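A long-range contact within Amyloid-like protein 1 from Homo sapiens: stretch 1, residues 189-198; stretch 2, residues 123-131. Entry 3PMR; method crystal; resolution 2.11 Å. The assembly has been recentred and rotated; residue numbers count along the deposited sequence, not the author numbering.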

# COMPACT_ATOMS: atom_id res chain seq x y z
N GLN B 189 -37.65 8.55 22.63
CA GLN B 189 -39.09 8.69 22.46
C GLN B 189 -39.78 7.65 23.35
O GLN B 189 -41.00 7.65 23.51
CB GLN B 189 -39.47 8.50 21.00
CG GLN B 189 -39.29 9.78 20.18
CD GLN B 189 -39.09 9.51 18.70
OE1 GLN B 189 -39.70 8.62 18.12
NE2 GLN B 189 -38.22 10.31 18.07
N ASN B 190 -38.96 6.76 23.91
CA ASN B 190 -39.40 5.71 24.82
C ASN B 190 -38.52 5.92 26.06
O ASN B 190 -37.49 5.26 26.23
CB ASN B 190 -39.14 4.32 24.24
CG ASN B 190 -39.68 3.21 25.13
OD1 ASN B 190 -39.92 3.41 26.32
ND2 ASN B 190 -39.86 2.02 24.55
N PRO B 191 -38.92 6.86 26.93
CA PRO B 191 -38.22 7.22 28.17
C PRO B 191 -37.74 6.05 29.02
O PRO B 191 -36.54 5.89 29.27
CB PRO B 191 -39.25 8.07 28.90
CG PRO B 191 -39.97 8.75 27.78
CD PRO B 191 -40.19 7.60 26.82
N HIS B 192 -38.68 5.22 29.47
CA HIS B 192 -38.33 4.08 30.30
C HIS B 192 -37.14 3.33 29.70
O HIS B 192 -36.14 3.05 30.38
CB HIS B 192 -39.53 3.14 30.45
N LEU B 193 -37.25 3.02 28.41
CA LEU B 193 -36.21 2.29 27.70
C LEU B 193 -34.88 3.03 27.66
O LEU B 193 -33.83 2.43 27.90
CB LEU B 193 -36.69 1.99 26.28
CG LEU B 193 -36.00 0.83 25.56
CD1 LEU B 193 -36.02 -0.41 26.44
CD2 LEU B 193 -36.71 0.55 24.25
N ALA B 194 -34.91 4.32 27.36
CA ALA B 194 -33.69 5.12 27.29
C ALA B 194 -32.93 5.14 28.61
O ALA B 194 -31.70 4.96 28.63
CB ALA B 194 -34.02 6.55 26.85
N GLN B 195 -33.65 5.36 29.70
CA GLN B 195 -33.05 5.41 31.03
C GLN B 195 -32.35 4.10 31.34
O GLN B 195 -31.19 4.07 31.76
CB GLN B 195 -34.13 5.68 32.09
N GLU B 196 -33.07 3.01 31.10
CA GLU B 196 -32.57 1.66 31.34
C GLU B 196 -31.31 1.28 30.55
O GLU B 196 -30.51 0.47 31.01
CB GLU B 196 -33.69 0.65 31.02
CG GLU B 196 -33.27 -0.81 31.09
N LEU B 197 -31.13 1.88 29.37
CA LEU B 197 -29.98 1.55 28.54
C LEU B 197 -28.84 2.57 28.51
O LEU B 197 -27.75 2.27 28.01
CB LEU B 197 -30.45 1.29 27.11
CG LEU B 197 -31.49 0.16 26.97
CD1 LEU B 197 -32.03 0.15 25.54
CD2 LEU B 197 -30.86 -1.18 27.33
N ARG B 198 -29.07 3.76 29.05
CA ARG B 198 -28.06 4.82 29.06
C ARG B 198 -26.67 4.36 29.48
O ARG B 198 -25.69 4.59 28.77
CB ARG B 198 -28.52 5.97 29.96
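Stretch 2 (123-131) PPQAERVLL

Stretch 2 enters as an extended segment, with a cis peptide bond before Pro123 and Gln125 at the N-cap position, and turns helical from Ala126 to Leu131; the Val129 N to Gln125 O hydrogen bond (2.9 Å) and the Leu130 N to Ala126 O hydrogen bond (2.8 Å) close its first turns. Stretch 1 is likewise a helix start: Asn190 is the N-cap, and the helix runs from Pro191 through Arg198. Both helices continue later in the chain. Their N-to-C directions differ by 68° (signed crossing angle -68°), so the helices run obliquely, neither parallel nor antiparallel, with axes 10.6 Å apart at closest approach. Contacts between the stretches run from Asn190 to Leu197 and from Pro124 to Leu130. The backbones come nearest in two places one helical turn apart, Leu193 CA to Ala126 CA at 6.6 Å and Leu197 CA to Leu130 CA at 7.0 Å.

Leu193 and Leu197, four residues apart and therefore on the same face of their helix, both point toward stretch 2 and carry most of the stretch 1 surface that it covers. Leu193 (chi1 t, chi2 p) sets CD2 against Pro124 CB at 3.7 Å and Val129 CG2 at 3.9 Å, while its CD1 lies 3.8 Å from Ala126 CA. The small Ala126 side chain is shared by the two leucines, its CB lying 3.9 Å from Leu193 CD1 and 4.0 Å from Leu197 CD2. Leu197 (chi1 m, chi2 t) also reaches Val129 CG1 through CD1 at 4.0 Å and Leu130 CB through CD2 at 4.1 Å. At the loop end, Asn190 ND2 packs 3.8 Å from Pro124 CG, while Asn190 OD1 accepts a weak capping bond from Leu193 N (3.4 Å). No hydrogen bond joins the stretches; apolar packing dominates the 315 Å² buried between them. Gln125 and Glu127 point away from stretch 1.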

# COMPACT_ATOMS: atom_id res chain seq x y z
N PRO B 123 -43.92 -5.77 22.57
CA PRO B 123 -43.29 -4.52 23.02
C PRO B 123 -41.77 -4.54 22.85
O PRO B 123 -41.18 -5.57 22.52
CB PRO B 123 -43.70 -4.48 24.48
CG PRO B 123 -43.46 -5.93 24.88
CD PRO B 123 -43.99 -6.74 23.68
N PRO B 124 -41.12 -3.39 23.09
CA PRO B 124 -39.66 -3.22 22.98
C PRO B 124 -38.87 -4.05 23.98
O PRO B 124 -39.10 -3.95 25.19
CB PRO B 124 -39.47 -1.72 23.21
CG PRO B 124 -40.75 -1.14 22.67
CD PRO B 124 -41.77 -2.08 23.26
N GLN B 125 -37.94 -4.85 23.48
CA GLN B 125 -37.09 -5.67 24.34
C GLN B 125 -35.76 -4.94 24.48
O GLN B 125 -35.04 -4.78 23.49
CB GLN B 125 -36.86 -7.05 23.72
CG GLN B 125 -38.06 -7.99 23.83
CD GLN B 125 -37.95 -9.18 22.90
OE1 GLN B 125 -38.57 -10.22 23.12
NE2 GLN B 125 -37.16 -9.03 21.84
N ALA B 126 -35.44 -4.50 25.69
CA ALA B 126 -34.21 -3.77 25.94
C ALA B 126 -32.99 -4.41 25.29
O ALA B 126 -32.24 -3.75 24.57
CB ALA B 126 -33.97 -3.63 27.43
N GLU B 127 -32.79 -5.69 25.54
CA GLU B 127 -31.65 -6.38 25.00
C GLU B 127 -31.62 -6.39 23.49
O GLU B 127 -30.58 -6.33 22.91
CB GLU B 127 -31.59 -7.79 25.52
CG GLU B 127 -30.37 -8.53 25.11
N ARG B 128 -32.76 -6.48 22.85
CA ARG B 128 -32.78 -6.46 21.42
C ARG B 128 -32.50 -5.08 20.85
O ARG B 128 -31.88 -4.94 19.84
CB ARG B 128 -34.09 -6.99 20.90
CG ARG B 128 -34.17 -7.03 19.45
N VAL B 129 -32.98 -4.06 21.54
CA VAL B 129 -32.76 -2.68 21.14
C VAL B 129 -31.29 -2.33 21.34
O VAL B 129 -30.68 -1.73 20.46
CB VAL B 129 -33.62 -1.71 21.98
CG1 VAL B 129 -33.21 -0.26 21.70
CG2 VAL B 129 -35.09 -1.90 21.64
N LEU B 130 -30.72 -2.72 22.47
CA LEU B 130 -29.32 -2.40 22.74
C LEU B 130 -28.40 -3.00 21.68
O LEU B 130 -27.47 -2.34 21.22
CB LEU B 130 -28.89 -2.90 24.12
CG LEU B 130 -27.42 -2.65 24.47
CD1 LEU B 130 -27.08 -1.18 24.30
CD2 LEU B 130 -27.15 -3.10 25.90
N LEU B 131 -28.66 -4.25 21.30
CA LEU B 131 -27.84 -4.92 20.28
C LEU B 131 -28.01 -4.33 18.88
O LEU B 131 -27.06 -4.26 18.12
CB LEU B 131 -28.15 -6.42 20.25
CG LEU B 131 -27.45 -7.24 21.34
CD1 LEU B 131 -28.00 -8.66 21.33
CD2 LEU B 131 -25.94 -7.24 21.11